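Local coordinates for protein RTX-adhesin (Marinomonas primoryensis, PDB 5IRB) that binds its Antarctic bacterium to diatoms and ice as a giant calcium-binding adhesin, of which this piece probably helps retain the protein at the cell surface, at residues 148-153 and 184-189; 137-142 and 165-170; 155-160 and 175-180. All coordinates share one frame; numbering follows the deposited sequence.

Contact 1. Residues 148-153 and 184-189; sequences DTVSMT and FQVSVT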
loop_
_atom_site.group_PDB
_atom_site.type_symbol
_atom_site.label_atom_id
_atom_site.label_comp_id
_atom_site.label_asym_id
_atom_site.label_seq_id
_atom_site.Cartn_x
_atom_site.Cartn_y
_atom_site.Cartn_z
ATOM N N ASP A 148 -6.287 -8.478 -8.432
ATOM C CA ASP A 148 -5.139 -8.967 -7.660
ATOM C C ASP A 148 -5.391 -8.908 -6.159
ATOM O O ASP A 148 -6.192 -8.093 -5.688
ATOM C CB ASP A 148 -3.868 -8.160 -7.982
ATOM C CG ASP A 148 -3.273 -8.500 -9.361
ATOM O OD1 ASP A 148 -3.687 -9.521 -9.948
ATOM O OD2 ASP A 148 -2.383 -7.749 -9.834
ATOM N N THR A 149 -4.688 -9.763 -5.418
ATOM C CA THR A 149 -4.795 -9.802 -3.970
ATOM C C THR A 149 -3.893 -8.762 -3.313
ATOM O O THR A 149 -2.716 -8.635 -3.652
ATOM C CB THR A 149 -4.457 -11.199 -3.436
ATOM O OG1 THR A 149 -5.377 -12.135 -3.997
ATOM C CG2 THR A 149 -4.602 -11.263 -1.932
ATOM N N VAL A 150 -4.475 -8.000 -2.386
ATOM C CA VAL A 150 -3.734 -7.058 -1.549
ATOM C C VAL A 150 -3.764 -7.552 -0.113
ATOM O O VAL A 150 -4.833 -7.855 0.412
ATOM C CB VAL A 150 -4.321 -5.643 -1.647
ATOM C CG1 VAL A 150 -3.683 -4.688 -0.599
ATOM C CG2 VAL A 150 -4.122 -5.106 -3.054
ATOM N N SER A 151 -2.597 -7.694 0.502
ATOM C CA SER A 151 -2.556 -8.179 1.870
ATOM C C SER A 151 -1.596 -7.387 2.768
ATOM O O SER A 151 -0.679 -6.701 2.301
ATOM C CB SER A 151 -2.205 -9.662 1.896
ATOM O OG SER A 151 -0.927 -9.894 1.367
ATOM N N MET A 152 -1.838 -7.474 4.070
ATOM C CA MET A 152 -1.044 -6.764 5.062
ATOM C C MET A 152 -1.291 -7.441 6.387
ATOM O O MET A 152 -2.390 -7.944 6.623
ATOM C CB MET A 152 -1.427 -5.296 5.113
ATOM C CG MET A 152 -2.877 -5.074 5.497
ATOM S SD MET A 152 -3.445 -3.466 4.961
ATOM C CE MET A 152 -3.871 -3.884 3.266
ATOM N N THR A 153 -0.271 -7.494 7.237
ATOM C CA THR A 153 -0.436 -8.049 8.568
ATOM C C THR A 153 -0.138 -6.957 9.600
ATOM O O THR A 153 0.983 -6.442 9.683
ATOM C CB THR A 153 0.478 -9.252 8.797
ATOM O OG1 THR A 153 0.227 -10.226 7.785
ATOM C CG2 THR A 153 0.197 -9.876 10.147
ATOM N N PHE A 184 4.085 -1.218 8.889
ATOM C CA PHE A 184 3.857 -2.548 8.315
ATOM C C PHE A 184 3.992 -2.621 6.791
ATOM O O PHE A 184 3.850 -1.620 6.095
ATOM C CB PHE A 184 2.477 -3.040 8.749
ATOM C CG PHE A 184 1.370 -2.102 8.394
ATOM C CD1 PHE A 184 0.806 -2.120 7.128
ATOM C CD2 PHE A 184 0.904 -1.184 9.330
ATOM C CE1 PHE A 184 -0.209 -1.248 6.798
ATOM C CE2 PHE A 184 -0.120 -0.303 9.008
ATOM C CZ PHE A 184 -0.671 -0.340 7.728
ATOM N N GLN A 185 4.294 -3.814 6.284
ATOM C CA GLN A 185 4.288 -4.067 4.852
ATOM C C GLN A 185 2.918 -4.365 4.262
ATOM O O GLN A 185 2.073 -4.996 4.908
ATOM C CB GLN A 185 5.226 -5.205 4.493
ATOM C CG GLN A 185 6.669 -4.806 4.540
ATOM C CD GLN A 185 7.427 -5.321 3.331
ATOM O OE1 GLN A 185 8.270 -4.616 2.772
ATOM N NE2 GLN A 185 7.115 -6.546 2.901
ATOM N N VAL A 186 2.686 -3.788 3.085
ATOM C CA VAL A 186 1.525 -4.068 2.250
ATOM C C VAL A 186 1.992 -4.635 0.910
ATOM O O VAL A 186 2.905 -4.082 0.299
ATOM C CB VAL A 186 0.697 -2.802 2.012
ATOM C CG1 VAL A 186 -0.535 -3.115 1.211
ATOM C CG2 VAL A 186 0.276 -2.211 3.368
ATOM N N SER A 187 1.381 -5.727 0.454
ATOM C CA SER A 187 1.791 -6.345 -0.812
ATOM C C SER A 187 0.660 -6.561 -1.776
ATOM O O SER A 187 -0.494 -6.754 -1.366
ATOM C CB SER A 187 2.431 -7.705 -0.572
ATOM O OG SER A 187 3.570 -7.592 0.242
ATOM N N VAL A 188 1.026 -6.647 -3.052
ATOM C CA VAL A 188 0.091 -6.988 -4.099
ATOM C C VAL A 188 0.724 -8.165 -4.819
ATOM O O VAL A 188 1.903 -8.143 -5.157
ATOM C CB VAL A 188 -0.206 -5.812 -5.091
ATOM C CG1 VAL A 188 1.060 -5.251 -5.757
ATOM C CG2 VAL A 188 -1.182 -6.276 -6.158
ATOM N N THR A 189 -0.053 -9.216 -5.024
ATOM C CA THR A 189 0.448 -10.357 -5.747
ATOM C C THR A 189 -0.499 -10.709 -6.892
ATOM O O THR A 189 -1.693 -10.427 -6.833
ATOM C CB THR A 189 0.608 -11.548 -4.799
ATOM O OG1 THR A 189 -0.681 -11.867 -4.264
ATOM C CG2 THR A 189 1.514 -11.175 -3.626
HETATM O O HOH W 1 -0.971 -9.740 -1.664
HETATM O O HOH W 2 2.328 -7.610 3.129
HETATM O O HOH W 3 2.460 -6.936 6.520
#
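Val150, Val186 and Val188 close the packed face of this antiparallel strand pair, with Met152 beside them. Val150 and Val186 both hold CG1 anti to the backbone N (chi1 171° and -177°), and these two methyls meet at 4.0 Å. The CB of Met152 lies 3.9 Å from Val186 CG2; Met152 runs alongside Val186, both heading into the core. At the far end Met152 SD makes a Met-aromatic contact with Phe184, set obliquely to the ring and 5.4 Å from its centroid. Trp169 and Ile114 cover this face from the other sheet of the domain.

Ser151 and Ser187 exchange two good backbone bonds, Ser187 N donating to Ser151 O at 2.9 Å and Ser151 N answering to Ser187 O. Thr189 N binds Thr149 O, but the return bond from Thr149 N is weak.

The reverse face carries Thr149, Ser151, Ser187 and Thr189 and is wet. One water donates to both Thr149 O (2.9 Å) and Ser187 O (3.0 Å) and also reaches Ser151 OG. Toward Phe184 the strands part, and another water bridges Thr153 N and Gln185 O, the latter at 2.6 Å. The pair is apolar on one face and hydroxyl-bearing on the other, where water gives strand carbonyls a second donor, as expected for a beta-sandwich sheet with one side in the core.

Contact 2. Residues 137-142 and 165-170; sequences SGRVGL and ANKTWS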
loop_
_atom_site.group_PDB
_atom_site.type_symbol
_atom_site.label_atom_id
_atom_site.label_comp_id
_atom_site.label_asym_id
_atom_site.label_seq_id
_atom_site.Cartn_x
_atom_site.Cartn_y
_atom_site.Cartn_z
ATOM N N SER A 137 -6.124 2.346 2.519
ATOM C CA SER A 137 -6.359 2.343 1.080
ATOM C C SER A 137 -5.091 2.721 0.323
ATOM O O SER A 137 -4.102 3.175 0.905
ATOM C CB SER A 137 -7.518 3.289 0.719
ATOM O OG SER A 137 -7.150 4.664 0.897
ATOM N N GLY A 138 -5.132 2.534 -0.986
ATOM C CA GLY A 138 -3.970 2.788 -1.812
ATOM C C GLY A 138 -4.306 2.491 -3.248
ATOM O O GLY A 138 -5.478 2.396 -3.607
ATOM N N ARG A 139 -3.272 2.369 -4.078
ATOM C CA ARG A 139 -3.468 2.016 -5.474
ATOM C C ARG A 139 -2.354 1.046 -5.850
ATOM O O ARG A 139 -1.367 0.948 -5.140
ATOM C CB ARG A 139 -3.467 3.276 -6.346
ATOM C CG ARG A 139 -4.081 3.089 -7.742
ATOM C CD ARG A 139 -3.694 4.250 -8.646
ATOM N NE ARG A 139 -4.188 4.119 -10.020
ATOM C CZ ARG A 139 -3.649 3.327 -10.955
ATOM N NH1 ARG A 139 -2.607 2.555 -10.652
ATOM N NH2 ARG A 139 -4.159 3.288 -12.197
ATOM N N VAL A 140 -2.505 0.322 -6.952
ATOM C CA VAL A 140 -1.403 -0.504 -7.461
ATOM C C VAL A 140 -1.006 0.027 -8.839
ATOM O O VAL A 140 -1.764 0.777 -9.466
ATOM C CB VAL A 140 -1.768 -2.003 -7.520
ATOM C CG1 VAL A 140 -2.041 -2.548 -6.118
ATOM C CG2 VAL A 140 -2.971 -2.229 -8.395
ATOM N N GLY A 141 0.213 -0.264 -9.288
ATOM C CA GLY A 141 0.635 0.262 -10.575
ATOM C C GLY A 141 1.415 -0.721 -11.428
ATOM O O GLY A 141 1.592 -1.880 -11.053
ATOM N N LEU A 142 1.954 -0.205 -12.530
ATOM C CA LEU A 142 2.658 -0.977 -13.548
ATOM C C LEU A 142 1.815 -2.180 -13.982
ATOM O O LEU A 142 0.692 -1.988 -14.445
ATOM C CB LEU A 142 4.034 -1.411 -13.040
ATOM C CG LEU A 142 4.963 -0.214 -12.759
ATOM C CD1 LEU A 142 6.392 -0.668 -12.514
ATOM C CD2 LEU A 142 4.916 0.870 -13.865
ATOM N N ALA A 165 -11.496 -2.238 -10.143
ATOM C CA ALA A 165 -11.354 -2.037 -11.583
ATOM C C ALA A 165 -10.425 -0.880 -11.874
ATOM O O ALA A 165 -9.599 -0.950 -12.776
ATOM C CB ALA A 165 -12.720 -1.795 -12.212
ATOM N N ASN A 166 -10.523 0.184 -11.086
ATOM C CA ASN A 166 -9.661 1.326 -11.352
ATOM C C ASN A 166 -8.290 1.232 -10.675
ATOM O O ASN A 166 -7.603 2.232 -10.572
ATOM C CB ASN A 166 -10.367 2.613 -10.943
ATOM C CG ASN A 166 -10.558 2.711 -9.448
ATOM O OD1 ASN A 166 -10.064 1.872 -8.681
ATOM N ND2 ASN A 166 -11.268 3.740 -9.019
ATOM N N LYS A 167 -7.938 0.049 -10.173
ATOM C CA LYS A 167 -6.631 -0.228 -9.557
ATOM C C LYS A 167 -6.433 0.382 -8.163
ATOM O O LYS A 167 -5.359 0.262 -7.579
ATOM C CB LYS A 167 -5.468 0.195 -10.468
ATOM C CG LYS A 167 -5.410 -0.564 -11.829
ATOM C CD LYS A 167 -3.950 -0.650 -12.267
ATOM C CE LYS A 167 -3.755 -1.454 -13.518
ATOM N NZ LYS A 167 -2.324 -1.410 -13.918
ATOM N N THR A 168 -7.469 1.000 -7.609
ATOM C CA THR A 168 -7.438 1.314 -6.190
ATOM C C THR A 168 -7.866 0.102 -5.375
ATOM O O THR A 168 -8.286 -0.928 -5.932
ATOM C CB THR A 168 -8.342 2.503 -5.835
ATOM O OG1 THR A 168 -9.706 2.148 -6.067
ATOM C CG2 THR A 168 -7.961 3.728 -6.677
ATOM N N TRP A 169 -7.663 0.198 -4.062
ATOM C CA TRP A 169 -8.048 -0.856 -3.144
ATOM C C TRP A 169 -8.281 -0.204 -1.790
ATOM O O TRP A 169 -7.677 0.817 -1.500
ATOM C CB TRP A 169 -6.987 -1.955 -3.041
ATOM C CG TRP A 169 -5.625 -1.484 -2.670
ATOM C CD1 TRP A 169 -4.591 -1.164 -3.523
ATOM C CD2 TRP A 169 -5.145 -1.236 -1.355
ATOM N NE1 TRP A 169 -3.486 -0.754 -2.808
ATOM C CE2 TRP A 169 -3.809 -0.772 -1.452
ATOM C CE3 TRP A 169 -5.713 -1.351 -0.070
ATOM C CZ2 TRP A 169 -3.032 -0.429 -0.344
ATOM C CZ3 TRP A 169 -4.941 -1.009 1.046
ATOM C CH2 TRP A 169 -3.622 -0.559 0.902
ATOM N N SER A 170 -9.134 -0.789 -0.961
ATOM C CA SER A 170 -9.213 -0.333 0.422
ATOM C C SER A 170 -9.724 -1.453 1.284
ATOM O O SER A 170 -10.408 -2.354 0.806
ATOM C CB SER A 170 -10.127 0.887 0.556
ATOM O OG SER A 170 -11.460 0.542 0.226
#
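Lys167 O is gripped from strand 133-142 by one conventional bond and one CA-H...O contact. Val140 N donates to it at 2.9 Å, nearly in line with the carbonyl, while Arg139 brings its CA to 3.3 Å. This carbonyl begins the antiparallel register, which Gly138 and Trp169 continue by exchanging two backbone bonds. Just before the strand, Asn166 forms an Asx turn: its OD1 accepts both Thr168 N and Thr168 OG1, the hydroxyl coming in plane on a lone pair at 2.7 Å. The turn fixes the chain where it enters strand 168-174.

Trp169 supplies the broad apolar surface of the contact. Chi1 (55°) sets CG between the backbone N and the carbonyl carbon, and chi2 (-94°) turns the indole so that one face lies on the Ser137-Gly138 backbone. Gly138 N sits 3.5 Å above the ring plane, over the centre, and Ser137 C is offset toward the rim. Gly138 CA adds a CH-pi contact, 4.0 Å from the centroid of the five-membered ring. Gly138 has no side chain, which leaves the peptide bare for the ring to lie this close. Val140 CG1 comes obliquely to Trp169 CD1 at 3.9 Å.

Lys167 is covered even more extensively, its chain passing Arg139 and Val140. Its CB lies beneath one face of the Arg139 guanidinium, although the placing of that group is doubtful because NH1 falls too close to Val140 O. Lys167 NZ finds its partner in Ala144 O.

Strand 133-142 is the middle of a three-strand antiparallel sheet, with 112-116 on one flank and 168-174 on the other. Trp169 points from this sheet into the sandwich core, toward strands 149-154 and 183-191.

Contact 3. Residues 155-160 and 175-180; sequences NGTLYT and GSDLAQ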
loop_
_atom_site.group_PDB
_atom_site.type_symbol
_atom_site.label_atom_id
_atom_site.label_comp_id
_atom_site.label_asym_id
_atom_site.label_seq_id
_atom_site.Cartn_x
_atom_site.Cartn_y
_atom_site.Cartn_z
ATOM N N ASN A 155 -0.392 -5.726 13.517
ATOM C CA ASN A 155 -0.459 -6.212 14.891
ATOM C C ASN A 155 -0.781 -7.697 14.933
ATOM O O ASN A 155 -1.546 -8.160 15.776
ATOM C CB ASN A 155 -1.505 -5.425 15.676
ATOM C CG ASN A 155 -1.378 -5.610 17.172
ATOM O OD1 ASN A 155 -0.277 -5.788 17.684
ATOM N ND2 ASN A 155 -2.506 -5.572 17.880
ATOM N N GLY A 156 -0.194 -8.451 14.010
ATOM C CA GLY A 156 -0.422 -9.887 13.963
ATOM C C GLY A 156 -1.679 -10.314 13.238
ATOM O O GLY A 156 -1.907 -11.504 13.040
ATOM N N THR A 157 -2.491 -9.362 12.801
ATOM C CA THR A 157 -3.716 -9.738 12.110
ATOM C C THR A 157 -3.588 -9.489 10.623
ATOM O O THR A 157 -3.256 -8.382 10.183
ATOM C CB THR A 157 -4.936 -8.956 12.641
ATOM O OG1 THR A 157 -5.187 -9.323 14.005
ATOM C CG2 THR A 157 -6.175 -9.233 11.785
ATOM N N LEU A 158 -3.871 -10.543 9.861
ATOM C CA LEU A 158 -3.856 -10.501 8.414
ATOM C C LEU A 158 -5.097 -9.822 7.885
ATOM O O LEU A 158 -6.205 -10.244 8.188
ATOM C CB LEU A 158 -3.761 -11.919 7.848
ATOM C CG LEU A 158 -3.737 -12.029 6.322
ATOM C CD1 LEU A 158 -2.544 -11.316 5.723
ATOM C CD2 LEU A 158 -3.764 -13.507 5.926
ATOM N N TYR A 159 -4.918 -8.774 7.099
ATOM C CA TYR A 159 -6.038 -8.168 6.395
ATOM C C TYR A 159 -5.851 -8.375 4.900
ATOM O O TYR A 159 -4.762 -8.150 4.386
ATOM C CB TYR A 159 -6.158 -6.674 6.708
ATOM C CG TYR A 159 -6.497 -6.340 8.154
ATOM C CD1 TYR A 159 -5.507 -6.252 9.138
ATOM C CD2 TYR A 159 -7.823 -6.104 8.530
ATOM C CE1 TYR A 159 -5.839 -5.909 10.471
ATOM C CE2 TYR A 159 -8.156 -5.774 9.846
ATOM C CZ TYR A 159 -7.162 -5.674 10.799
ATOM O OH TYR A 159 -7.528 -5.360 12.077
ATOM N N THR A 160 -6.926 -8.756 4.209
ATOM C CA THR A 160 -6.878 -9.001 2.772
ATOM C C THR A 160 -7.943 -8.217 2.037
ATOM O O THR A 160 -9.061 -8.089 2.528
ATOM C CB THR A 160 -7.097 -10.520 2.510
ATOM O OG1 THR A 160 -5.947 -11.237 2.957
ATOM C CG2 THR A 160 -7.360 -10.827 1.052
ATOM N N GLY A 175 -8.751 0.053 14.481
ATOM C CA GLY A 175 -7.949 1.066 15.156
ATOM C C GLY A 175 -6.967 0.550 16.190
ATOM O O GLY A 175 -5.857 1.063 16.308
ATOM N N SER A 176 -7.357 -0.466 16.943
ATOM C CA SER A 176 -6.473 -0.954 17.992
ATOM C C SER A 176 -5.253 -1.681 17.432
ATOM O O SER A 176 -4.178 -1.609 18.028
ATOM C CB SER A 176 -7.237 -1.863 18.962
ATOM O OG SER A 176 -8.103 -2.746 18.271
ATOM N N ASP A 177 -5.395 -2.363 16.288
ATOM C CA ASP A 177 -4.206 -2.911 15.638
ATOM C C ASP A 177 -3.300 -1.789 15.167
ATOM O O ASP A 177 -2.095 -1.820 15.383
ATOM C CB ASP A 177 -4.566 -3.844 14.460
ATOM C CG ASP A 177 -5.229 -5.123 14.926
ATOM O OD1 ASP A 177 -4.906 -5.577 16.051
ATOM O OD2 ASP A 177 -6.065 -5.669 14.177
ATOM N N LEU A 178 -3.887 -0.783 14.538
ATOM C CA LEU A 178 -3.106 0.342 14.050
ATOM C C LEU A 178 -2.479 1.122 15.201
ATOM O O LEU A 178 -1.388 1.664 15.054
ATOM C CB LEU A 178 -3.973 1.261 13.177
ATOM C CG LEU A 178 -4.339 0.654 11.806
ATOM C CD1 LEU A 178 -5.482 1.396 11.118
ATOM C CD2 LEU A 178 -3.111 0.629 10.897
ATOM N N ALA A 179 -3.169 1.190 16.340
ATOM C CA ALA A 179 -2.601 1.828 17.535
ATOM C C ALA A 179 -1.345 1.109 18.031
ATOM O O ALA A 179 -0.490 1.722 18.682
ATOM C CB ALA A 179 -3.641 1.907 18.657
ATOM N N GLN A 180 -1.244 -0.187 17.738
ATOM C CA GLN A 180 -0.155 -0.999 18.264
ATOM C C GLN A 180 0.924 -1.353 17.258
ATOM O O GLN A 180 1.934 -1.936 17.627
ATOM C CB GLN A 180 -0.724 -2.265 18.876
ATOM C CG GLN A 180 -1.402 -2.004 20.192
ATOM C CD GLN A 180 -2.285 -3.146 20.635
ATOM O OE1 GLN A 180 -1.803 -4.148 21.166
ATOM N NE2 GLN A 180 -3.590 -3.001 20.422
HETATM O O HOH W 4 -4.276 -8.096 16.181
HETATM O O HOH W 5 -3.049 -6.864 20.851
#
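Ser176 only brushes Asn155, its carbonyl O standing 4.3 Å from Asn155 ND2; within the helix that same carbonyl takes a bond from Gln180 NE2. Next along, Asp177 carries the contact. Its CG stands anti to the carbonyl carbon (chi1 -68°), which brings the carboxylate to the hairpin. OD1 accepts from Asn155 ND2 at 3.0 Å in a fairly straight bond (161°), met on its anti side, with the amide plane turned 60° from the carboxylate. A water also donates to OD1, at 2.6 Å, and joins it to Asn155 O and Thr157 OG1. OD2 takes the Tyr159 hydroxyl proton on its anti lone pair at 2.6 Å, lying at the edge of the phenol ring. This hydroxyl in turn accepts from Ser174 N, which probably fixes its proton toward the carboxylate. Farther on, Gln180, poorly ordered, lays its CB 3.7 Å from Asn155 OD1, and a water bridges its OE1 to Asn155 ND2.

Asn155 and Gly156 both have positive phi and form the type I' turn of a beta-hairpin, so Asp177 ties a short helix to the hairpin's tip. The hairpin strands are 149-154 and 157-162, the latter at the edge of the five-strand sheet. Helix 175-180 follows strand 168-174 of the other sheet and leads to Asp181, which accepts from Asn155 N and is a calcium ligand together with Ser183.

Contacts 1 and 2 lie in the two facing sheets of one beta-sandwich domain, their centres about 11 Å apart, and meet at Trp169. One face of the indole rests on strand 133-142; Val150 CG1 lies over the opposite face, with Met152 CE (3.8 Å from Trp169 CZ3) and Val186 CG1 near its rim. Contact 3, centred about 13 Å from contact 1, joins it through the hairpin, where Met152 O and Tyr159 N lie 2.7 Å apart, and through Leu178 CD2 against Phe184 CE2. Contacts 2 and 3 stay about 6 Å apart at their nearest atoms. One calcium ion lies about 5 Å from the Asp148 side chain, a different one about 8 Å from that of Asn155.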